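Local coordinates for protein alpha-toxin (PDB 2VK9) that belongs to the large clostridial toxins and carries, in the catalytic domain modelled here, a fold of the GT-A glycosyltransferase clan, at residues Ile314-Ala319 / Tyr330-Gln335; Ser294-Ile299 / Leu345-Asn350; Tyr133-Leu138 / Ala236-Thr241. All coordinates share one frame; numbering follows the deposited sequence.

Contact 1: Ile314-Ala319 / Tyr330-Gln335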
loop_
_atom_site.group_PDB
_atom_site.type_symbol
_atom_site.label_atom_id
_atom_site.label_comp_id
_atom_site.label_asym_id
_atom_site.label_seq_id
_atom_site.Cartn_x
_atom_site.Cartn_y
_atom_site.Cartn_z
ATOM N N ILE A 314 23.496 -11.658 -6.945
ATOM C CA ILE A 314 23.659 -12.751 -5.975
ATOM C C ILE A 314 22.535 -13.769 -6.160
ATOM O O ILE A 314 22.791 -14.963 -6.307
ATOM C CB ILE A 314 23.628 -12.253 -4.485
ATOM C CG1 ILE A 314 24.663 -11.145 -4.217
ATOM C CG2 ILE A 314 23.764 -13.423 -3.495
ATOM C CD1 ILE A 314 26.104 -11.615 -4.070
ATOM N N PHE A 315 21.289 -13.294 -6.164
ATOM C CA PHE A 315 20.154 -14.208 -6.263
ATOM C C PHE A 315 20.044 -14.943 -7.595
ATOM O O PHE A 315 19.652 -16.117 -7.614
ATOM C CB PHE A 315 18.828 -13.539 -5.935
ATOM C CG PHE A 315 17.670 -14.468 -6.062
ATOM C CD1 PHE A 315 17.535 -15.542 -5.192
ATOM C CD2 PHE A 315 16.747 -14.309 -7.083
ATOM C CE1 PHE A 315 16.485 -16.427 -5.323
ATOM C CE2 PHE A 315 15.690 -15.199 -7.223
ATOM C CZ PHE A 315 15.559 -16.256 -6.340
ATOM N N GLU A 316 20.374 -14.266 -8.696
ATOM C CA GLU A 316 20.431 -14.919 -10.010
ATOM C C GLU A 316 21.339 -16.155 -9.976
ATOM O O GLU A 316 21.057 -17.171 -10.624
ATOM C CB GLU A 316 20.928 -13.951 -11.080
ATOM C CG GLU A 316 20.077 -12.709 -11.241
ATOM C CD GLU A 316 20.642 -11.725 -12.249
ATOM O OE1 GLU A 316 21.852 -11.780 -12.561
ATOM O OE2 GLU A 316 19.866 -10.879 -12.729
ATOM N N ALA A 317 22.418 -16.055 -9.202
ATOM C CA ALA A 317 23.358 -17.149 -9.016
ATOM C C ALA A 317 22.721 -18.294 -8.257
ATOM O O ALA A 317 22.843 -19.447 -8.659
ATOM C CB ALA A 317 24.591 -16.665 -8.287
ATOM N N ILE A 318 22.045 -17.978 -7.157
ATOM C CA ILE A 318 21.334 -18.997 -6.404
ATOM C C ILE A 318 20.280 -19.620 -7.290
ATOM O O ILE A 318 20.263 -20.834 -7.456
ATOM C CB ILE A 318 20.677 -18.443 -5.127
ATOM C CG1 ILE A 318 21.749 -17.898 -4.177
ATOM C CG2 ILE A 318 19.861 -19.542 -4.447
ATOM C CD1 ILE A 318 21.224 -17.037 -3.064
ATOM N N ALA A 319 19.426 -18.782 -7.881
ATOM C CA ALA A 319 18.310 -19.261 -8.700
ATOM C C ALA A 319 18.803 -20.256 -9.730
ATOM O O ALA A 319 18.236 -21.341 -9.866
ATOM C CB ALA A 319 17.583 -18.106 -9.370
ATOM N N TYR A 330 20.691 -14.161 -16.137
ATOM C CA TYR A 330 21.712 -13.360 -15.449
ATOM C C TYR A 330 21.711 -11.907 -15.933
ATOM O O TYR A 330 22.730 -11.406 -16.404
ATOM C CB TYR A 330 23.099 -13.961 -15.665
ATOM C CG TYR A 330 23.421 -15.147 -14.796
ATOM C CD1 TYR A 330 23.342 -16.440 -15.294
ATOM C CD2 TYR A 330 23.829 -14.975 -13.473
ATOM C CE1 TYR A 330 23.655 -17.537 -14.494
ATOM C CE2 TYR A 330 24.142 -16.060 -12.664
ATOM C CZ TYR A 330 24.051 -17.338 -13.178
ATOM O OH TYR A 330 24.355 -18.417 -12.380
ATOM N N LYS A 331 20.569 -11.236 -15.818
ATOM C CA LYS A 331 20.419 -9.863 -16.297
ATOM C C LYS A 331 21.319 -8.860 -15.548
ATOM O O LYS A 331 21.801 -7.890 -16.133
ATOM C CB LYS A 331 18.935 -9.436 -16.265
ATOM C CG LYS A 331 18.697 -7.929 -16.356
ATOM C CD LYS A 331 17.311 -7.567 -16.865
ATOM C CE LYS A 331 17.137 -6.038 -16.896
ATOM N NZ LYS A 331 15.991 -5.572 -17.743
ATOM N N TYR A 332 21.562 -9.099 -14.266
ATOM C CA TYR A 332 22.331 -8.151 -13.476
ATOM C C TYR A 332 23.727 -8.666 -13.154
ATOM O O TYR A 332 24.503 -7.987 -12.483
ATOM C CB TYR A 332 21.561 -7.739 -12.212
ATOM C CG TYR A 332 20.266 -7.015 -12.527
ATOM C CD1 TYR A 332 19.051 -7.695 -12.548
ATOM C CD2 TYR A 332 20.262 -5.656 -12.830
ATOM C CE1 TYR A 332 17.873 -7.038 -12.853
ATOM C CE2 TYR A 332 19.082 -4.992 -13.132
ATOM C CZ TYR A 332 17.900 -5.689 -13.141
ATOM O OH TYR A 332 16.734 -5.039 -13.436
ATOM N N MET A 333 24.045 -9.859 -13.648
ATOM C CA MET A 333 25.395 -10.398 -13.524
ATOM C C MET A 333 26.232 -10.143 -14.789
ATOM O O MET A 333 27.409 -10.525 -14.849
ATOM C CB MET A 333 25.355 -11.886 -13.191
ATOM C CG MET A 333 26.692 -12.465 -12.781
ATOM S SD MET A 333 26.817 -12.887 -11.036
ATOM C CE MET A 333 27.013 -11.308 -10.247
ATOM N N GLU A 334 25.625 -9.508 -15.796
ATOM C CA GLU A 334 26.370 -9.028 -16.966
ATOM C C GLU A 334 27.425 -8.022 -16.532
ATOM O O GLU A 334 28.583 -8.136 -16.927
ATOM C CB GLU A 334 25.447 -8.360 -17.984
ATOM C CG GLU A 334 25.114 -9.185 -19.222
ATOM C CD GLU A 334 24.081 -8.483 -20.111
ATOM O OE1 GLU A 334 24.338 -7.336 -20.550
ATOM O OE2 GLU A 334 23.001 -9.072 -20.359
ATOM N N GLN A 335 27.009 -7.056 -15.707
ATOM C CA GLN A 335 27.877 -5.998 -15.178
ATOM C C GLN A 335 29.084 -6.510 -14.400
ATOM O O GLN A 335 30.131 -5.869 -14.393
ATOM C CB GLN A 335 27.088 -5.078 -14.257
ATOM C CG GLN A 335 26.073 -4.184 -14.937
ATOM C CD GLN A 335 25.360 -3.292 -13.933
ATOM O OE1 GLN A 335 25.937 -2.905 -12.908
ATOM N NE2 GLN A 335 24.099 -2.965 -14.217
#
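Glu316 of helix 307-321 meets Tyr330 and Tyr332, joining helix 307-321 to the loop that leads to helix 338-349 in the GT-A catalytic domain. The contact illustrates how a carboxylate on a helix can hold a neighbouring loop through the loop's own backbone. Glu316 CG lies beside its backbone N (chi1 -59°); beyond it the chain is extended, and the carboxylate ends at the peptide N-H of Tyr332. OE2 receives the N-H of Tyr332 at 2.9 Å, N to O, through its syn lone pair, and OE1 takes a weak second bond from that same N at 3.2 Å. The Tyr332 ring turns its edge to this group, with OE2 near the ring plane and 3.3 Å from CD1. His518 NE2 also bonds OE2, so the buried carboxylate has a side-chain donor besides the main-chain one. Farther along, Tyr332 stacks on Tyr309 and meets Phe521 edge-to-face. Tyr330 approaches the helix differently: its ring passes obliquely by Glu316 O and Ala317 N, with CD2 3.9 Å from Glu316 CB. At the tip of the ring, Tyr330 OH comes 3.7 Å from Ala317 CA.

Contact 2: Ser294-Ile299 / Leu345-Asn350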
loop_
_atom_site.group_PDB
_atom_site.type_symbol
_atom_site.label_atom_id
_atom_site.label_comp_id
_atom_site.label_asym_id
_atom_site.label_seq_id
_atom_site.Cartn_x
_atom_site.Cartn_y
_atom_site.Cartn_z
ATOM N N SER A 294 24.083 -12.156 4.056
ATOM C CA SER A 294 25.257 -12.135 4.933
ATOM C C SER A 294 26.388 -13.030 4.434
ATOM O O SER A 294 27.540 -12.603 4.374
ATOM C CB SER A 294 24.880 -12.535 6.357
ATOM O OG SER A 294 24.454 -11.400 7.084
ATOM N N LEU A 295 26.054 -14.263 4.062
ATOM C CA LEU A 295 27.060 -15.245 3.670
ATOM C C LEU A 295 27.987 -14.738 2.563
ATOM O O LEU A 295 29.121 -15.195 2.430
ATOM C CB LEU A 295 26.387 -16.567 3.275
ATOM C CG LEU A 295 25.487 -17.224 4.335
ATOM C CD1 LEU A 295 24.680 -18.367 3.733
ATOM C CD2 LEU A 295 26.293 -17.711 5.531
ATOM N N PHE A 296 27.505 -13.763 1.799
ATOM C CA PHE A 296 28.247 -13.201 0.668
ATOM C C PHE A 296 28.963 -11.902 1.054
ATOM O O PHE A 296 29.179 -11.022 0.209
ATOM C CB PHE A 296 27.296 -12.963 -0.517
ATOM C CG PHE A 296 26.636 -14.217 -1.028
ATOM C CD1 PHE A 296 25.568 -14.791 -0.343
ATOM C CD2 PHE A 296 27.079 -14.821 -2.198
ATOM C CE1 PHE A 296 24.965 -15.949 -0.810
ATOM C CE2 PHE A 296 26.476 -15.981 -2.675
ATOM C CZ PHE A 296 25.420 -16.546 -1.976
ATOM N N ASN A 297 29.325 -11.789 2.333
ATOM C CA ASN A 297 30.016 -10.604 2.849
ATOM C C ASN A 297 31.513 -10.580 2.576
ATOM O O ASN A 297 32.104 -9.507 2.455
ATOM C CB ASN A 297 29.734 -10.405 4.339
ATOM C CG ASN A 297 28.449 -9.636 4.584
ATOM O OD1 ASN A 297 27.703 -9.329 3.649
ATOM N ND2 ASN A 297 28.186 -9.315 5.842
ATOM N N ASP A 298 32.113 -11.764 2.470
ATOM C CA ASP A 298 33.523 -11.895 2.104
ATOM C C ASP A 298 33.719 -11.883 0.592
ATOM O O ASP A 298 34.695 -12.441 0.083
ATOM C CB ASP A 298 34.117 -13.168 2.705
ATOM C CG ASP A 298 33.871 -13.273 4.197
ATOM O OD1 ASP A 298 33.823 -12.212 4.873
ATOM O OD2 ASP A 298 33.714 -14.416 4.688
ATOM N N ILE A 299 32.772 -11.270 -0.117
ATOM C CA ILE A 299 32.914 -10.988 -1.548
ATOM C C ILE A 299 32.603 -9.507 -1.772
ATOM O O ILE A 299 31.461 -9.063 -1.592
ATOM C CB ILE A 299 32.035 -11.905 -2.441
ATOM C CG1 ILE A 299 32.446 -13.373 -2.262
ATOM C CG2 ILE A 299 32.177 -11.502 -3.901
ATOM C CD1 ILE A 299 31.376 -14.401 -2.633
ATOM N N LEU A 345 29.356 -18.122 -7.997
ATOM C CA LEU A 345 28.868 -19.428 -8.432
ATOM C C LEU A 345 29.470 -20.622 -7.688
ATOM O O LEU A 345 28.798 -21.632 -7.479
ATOM C CB LEU A 345 29.068 -19.604 -9.939
ATOM C CG LEU A 345 28.237 -18.766 -10.916
ATOM C CD1 LEU A 345 28.126 -19.500 -12.242
ATOM C CD2 LEU A 345 26.851 -18.482 -10.392
ATOM N N SER A 346 30.736 -20.515 -7.298
ATOM C CA SER A 346 31.365 -21.568 -6.507
ATOM C C SER A 346 30.927 -21.478 -5.046
ATOM O O SER A 346 30.842 -22.498 -4.359
ATOM C CB SER A 346 32.888 -21.495 -6.601
ATOM O OG SER A 346 33.360 -20.338 -5.939
ATOM N N PHE A 347 30.658 -20.260 -4.578
ATOM C CA PHE A 347 30.168 -20.055 -3.220
ATOM C C PHE A 347 28.772 -20.636 -3.061
ATOM O O PHE A 347 28.458 -21.256 -2.046
ATOM C CB PHE A 347 30.153 -18.573 -2.860
ATOM C CG PHE A 347 30.107 -18.324 -1.389
ATOM C CD1 PHE A 347 31.292 -18.163 -0.667
ATOM C CD2 PHE A 347 28.886 -18.281 -0.714
ATOM C CE1 PHE A 347 31.267 -17.945 0.709
ATOM C CE2 PHE A 347 28.841 -18.064 0.663
ATOM C CZ PHE A 347 30.037 -17.897 1.379
ATOM N N VAL A 348 27.941 -20.421 -4.075
ATOM C CA VAL A 348 26.599 -20.979 -4.128
ATOM C C VAL A 348 26.632 -22.508 -4.096
ATOM O O VAL A 348 25.950 -23.121 -3.280
ATOM C CB VAL A 348 25.825 -20.469 -5.372
ATOM C CG1 VAL A 348 24.513 -21.223 -5.557
ATOM C CG2 VAL A 348 25.561 -18.973 -5.253
ATOM N N ARG A 349 27.437 -23.124 -4.960
ATOM C CA ARG A 349 27.420 -24.587 -5.075
ATOM C C ARG A 349 28.009 -25.325 -3.864
ATOM O O ARG A 349 27.744 -26.514 -3.675
ATOM C CB ARG A 349 28.009 -25.085 -6.409
ATOM C CG ARG A 349 29.473 -24.770 -6.655
ATOM C CD ARG A 349 30.020 -25.534 -7.876
ATOM N NE ARG A 349 30.903 -24.687 -8.680
ATOM C CZ ARG A 349 30.499 -23.968 -9.724
ATOM N NH1 ARG A 349 29.232 -24.004 -10.115
ATOM N NH2 ARG A 349 31.361 -23.216 -10.386
ATOM N N ASN A 350 28.772 -24.615 -3.037
ATOM C CA ASN A 350 29.354 -25.206 -1.826
ATOM C C ASN A 350 28.552 -24.953 -0.542
ATOM O O ASN A 350 28.946 -25.391 0.540
ATOM C CB ASN A 350 30.810 -24.756 -1.657
ATOM C CG ASN A 350 31.739 -25.403 -2.674
ATOM O OD1 ASN A 350 32.523 -24.721 -3.340
ATOM N ND2 ASN A 350 31.648 -26.729 -2.804
#
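Phe347, projecting from helix 338-349, meets Leu295, Phe296 and Ile299 of a long loop, an example of how one aromatic side chain can join an irregular segment to a helix. The aromatic part of the contact pairs Phe347 with Phe296. The bond to CB of Phe347 points toward the loop, and CG is anti to the backbone N (chi1 -161°). Its CD2 lies over one face of the Phe296 ring, displaced toward the rim, 3.9 Å from CE2. The planes are inclined at 49° with centroids 5.1 Å apart, an oblique meeting of the two rings.

Aliphatic contacts extend this pair. Leu295 CB lies 3.9 Å from Phe347 CE2, while Ile299 CD1 comes to another part of the same ring, 4.2 Å from CD1. Val348 adds a branch one residue farther along the helix: its CG2 meets the edge of the Phe296 ring, 4.1 Å from CE2. Phe296 thus receives Phe347 over a face and Val348 near its plane. The polar share is small, with Leu295 O lying near CZ at the outer end of the Phe347 ring, in an oblique position.

The loop belongs to the connection from strand 280-283 to helix 307-321, and it lies among three helices. Phe296 touches Leu356 of helix 353-356, Phe347 stacks with His351, and Ile299 reaches both Trp310 of helix 307-321 and Ile344 of helix 338-349.

Contact 3: Tyr133-Leu138 / Ala236-Thr241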
loop_
_atom_site.group_PDB
_atom_site.type_symbol
_atom_site.label_atom_id
_atom_site.label_comp_id
_atom_site.label_asym_id
_atom_site.label_seq_id
_atom_site.Cartn_x
_atom_site.Cartn_y
_atom_site.Cartn_z
ATOM N N TYR A 133 -7.872 -14.088 -6.630
ATOM C CA TYR A 133 -8.204 -13.394 -7.853
ATOM C C TYR A 133 -9.710 -13.189 -7.957
ATOM O O TYR A 133 -10.478 -13.745 -7.171
ATOM C CB TYR A 133 -7.670 -14.162 -9.050
ATOM C CG TYR A 133 -8.555 -15.276 -9.564
ATOM C CD1 TYR A 133 -8.803 -16.413 -8.797
ATOM C CD2 TYR A 133 -9.113 -15.207 -10.844
ATOM C CE1 TYR A 133 -9.585 -17.445 -9.279
ATOM C CE2 TYR A 133 -9.899 -16.233 -11.345
ATOM C CZ TYR A 133 -10.134 -17.355 -10.556
ATOM O OH TYR A 133 -10.923 -18.381 -11.042
ATOM N N ASP A 134 -10.122 -12.377 -8.918
ATOM C CA ASP A 134 -11.520 -12.076 -9.099
ATOM C C ASP A 134 -11.986 -12.613 -10.451
ATOM O O ASP A 134 -11.813 -11.971 -11.509
ATOM C CB ASP A 134 -11.754 -10.575 -8.975
ATOM C CG ASP A 134 -13.215 -10.214 -8.984
ATOM O OD1 ASP A 134 -14.039 -11.005 -9.484
ATOM O OD2 ASP A 134 -13.550 -9.123 -8.487
ATOM N N LYS A 135 -12.578 -13.803 -10.387
ATOM C CA LYS A 135 -13.071 -14.537 -11.546
ATOM C C LYS A 135 -14.026 -13.684 -12.363
ATOM O O LYS A 135 -14.073 -13.784 -13.591
ATOM C CB LYS A 135 -13.787 -15.803 -11.071
ATOM C CG LYS A 135 -14.242 -16.727 -12.161
ATOM C CD LYS A 135 -15.130 -17.814 -11.609
ATOM C CE LYS A 135 -15.213 -18.966 -12.599
ATOM N NZ LYS A 135 -16.487 -19.735 -12.483
ATOM N N ASN A 136 -14.776 -12.835 -11.674
ATOM C CA ASN A 136 -15.806 -12.046 -12.326
ATOM C C ASN A 136 -15.287 -10.800 -13.012
ATOM O O ASN A 136 -16.016 -10.163 -13.779
ATOM C CB ASN A 136 -16.921 -11.696 -11.344
ATOM C CG ASN A 136 -17.876 -12.853 -11.105
ATOM O OD1 ASN A 136 -18.838 -12.710 -10.368
ATOM N ND2 ASN A 136 -17.622 -13.996 -11.737
ATOM N N SER A 137 -14.028 -10.455 -12.748
ATOM C CA SER A 137 -13.456 -9.240 -13.299
ATOM C C SER A 137 -12.037 -9.524 -13.777
ATOM O O SER A 137 -11.050 -9.285 -13.055
ATOM C CB SER A 137 -13.504 -8.115 -12.268
ATOM O OG SER A 137 -12.427 -8.223 -11.364
ATOM N N LEU A 138 -11.954 -10.059 -14.996
ATOM C CA LEU A 138 -10.703 -10.558 -15.547
ATOM C C LEU A 138 -10.348 -9.776 -16.803
ATOM O O LEU A 138 -9.396 -10.114 -17.526
ATOM C CB LEU A 138 -10.850 -12.040 -15.899
ATOM C CG LEU A 138 -10.753 -13.063 -14.780
ATOM C CD1 LEU A 138 -11.445 -14.342 -15.189
ATOM C CD2 LEU A 138 -9.318 -13.327 -14.493
ATOM N N ALA A 236 -5.840 -20.901 -7.871
ATOM C CA ALA A 236 -6.185 -19.619 -7.286
ATOM C C ALA A 236 -7.555 -19.700 -6.646
ATOM O O ALA A 236 -8.413 -20.451 -7.103
ATOM C CB ALA A 236 -6.166 -18.550 -8.330
ATOM N N THR A 237 -7.755 -18.941 -5.578
ATOM C CA THR A 237 -9.057 -18.900 -4.950
ATOM C C THR A 237 -9.801 -17.668 -5.448
ATOM O O THR A 237 -9.235 -16.581 -5.536
ATOM C CB THR A 237 -8.973 -18.971 -3.388
ATOM O OG1 THR A 237 -8.450 -17.755 -2.870
ATOM C CG2 THR A 237 -8.045 -20.089 -2.931
ATOM N N ASP A 238 -11.062 -17.856 -5.805
ATOM C CA ASP A 238 -11.904 -16.771 -6.281
ATOM C C ASP A 238 -12.488 -16.020 -5.088
ATOM O O ASP A 238 -12.982 -16.645 -4.148
ATOM C CB ASP A 238 -13.025 -17.359 -7.129
ATOM C CG ASP A 238 -13.982 -16.311 -7.669
ATOM O OD1 ASP A 238 -13.616 -15.115 -7.759
ATOM O OD2 ASP A 238 -15.113 -16.713 -8.030
ATOM N N ILE A 239 -12.430 -14.688 -5.127
ATOM C CA ILE A 239 -12.901 -13.859 -4.007
ATOM C C ILE A 239 -14.426 -13.720 -3.947
ATOM O O ILE A 239 -14.986 -13.561 -2.868
ATOM C CB ILE A 239 -12.191 -12.475 -3.936
ATOM C CG1 ILE A 239 -12.416 -11.641 -5.199
ATOM C CG2 ILE A 239 -10.707 -12.650 -3.716
ATOM C CD1 ILE A 239 -13.416 -10.543 -5.046
ATOM N N ASN A 240 -15.086 -13.800 -5.103
ATOM C CA ASN A 240 -16.553 -13.744 -5.192
ATOM C C ASN A 240 -17.256 -14.817 -4.371
ATOM O O ASN A 240 -18.434 -14.698 -4.039
ATOM C CB ASN A 240 -17.001 -13.906 -6.644
ATOM C CG ASN A 240 -16.498 -12.806 -7.530
ATOM O OD1 ASN A 240 -15.482 -12.961 -8.191
ATOM N ND2 ASN A 240 -17.198 -11.679 -7.546
ATOM N N THR A 241 -16.513 -15.869 -4.054
ATOM C CA THR A 241 -17.075 -17.085 -3.508
ATOM C C THR A 241 -16.705 -17.263 -2.025
ATOM O O THR A 241 -16.960 -18.304 -1.416
ATOM C CB THR A 241 -16.680 -18.293 -4.404
ATOM O OG1 THR A 241 -17.674 -19.312 -4.293
ATOM C CG2 THR A 241 -15.299 -18.853 -4.055
#
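Tyr133 and Asp238 pair in a parallel beta bridge at the edge of the mixed sheet of the GT-A domain, where strand 128-133 gives way to a loop. Tyr133 N donates to Thr237 O at 3.0 Å, and Ile239 N returns a bond to Tyr133 O, so Tyr133 spans Asp238 as parallel pairing requires. The side chain of Asp238 carries the contact past the strand. Its CB lies 4.1 Å from Tyr133 CE1; CG stands anti to the backbone N (chi1 179°), 3.4 Å from Lys135 CB. OD1 then accepts Lys135 N at 3.1 Å, a fairly straight bond (161°) whose donor stands above the carboxylate plane, and takes a weak bond from Asn240 N. OD2 rests 3.4 Å from Lys135 CB. Asp134 does comparable work within its own loop: its OD1 accepts Asn136 N at 2.9 Å in an Asx turn, inside the type I turn from Asp134 to Ser137, while OD2 bonds Tyr253 OH. The two acidic groups lie close, with Asp134 OD1 and Asp238 OD1 4.5 Å apart, and the backbone N-H groups, one at Asp134 OD1 and two at Asp238 OD1, probably offset part of the repulsion.

In the fold
From the N terminus, contact 3 comes first: it closes a long, mostly helical excursion between strand 128-133 and the short edge strand 237-238. The chain then passes through strand 280-283 before contact 2 opens at 294-299. Before that second loop closes at 345-350, contact 1 opens and closes within it, joining helix 307-321 to the segment that follows. Contacts 1 and 2 are therefore nested and also touch: Leu345 of helix 338-349 packs on Ala317 of helix 307-321 and on Tyr330, while Phe296 brings the loop 294-299 against Ile314. Contact 3 stands apart in series at the sheet edge, its centre about 35 Å from that of contact 1.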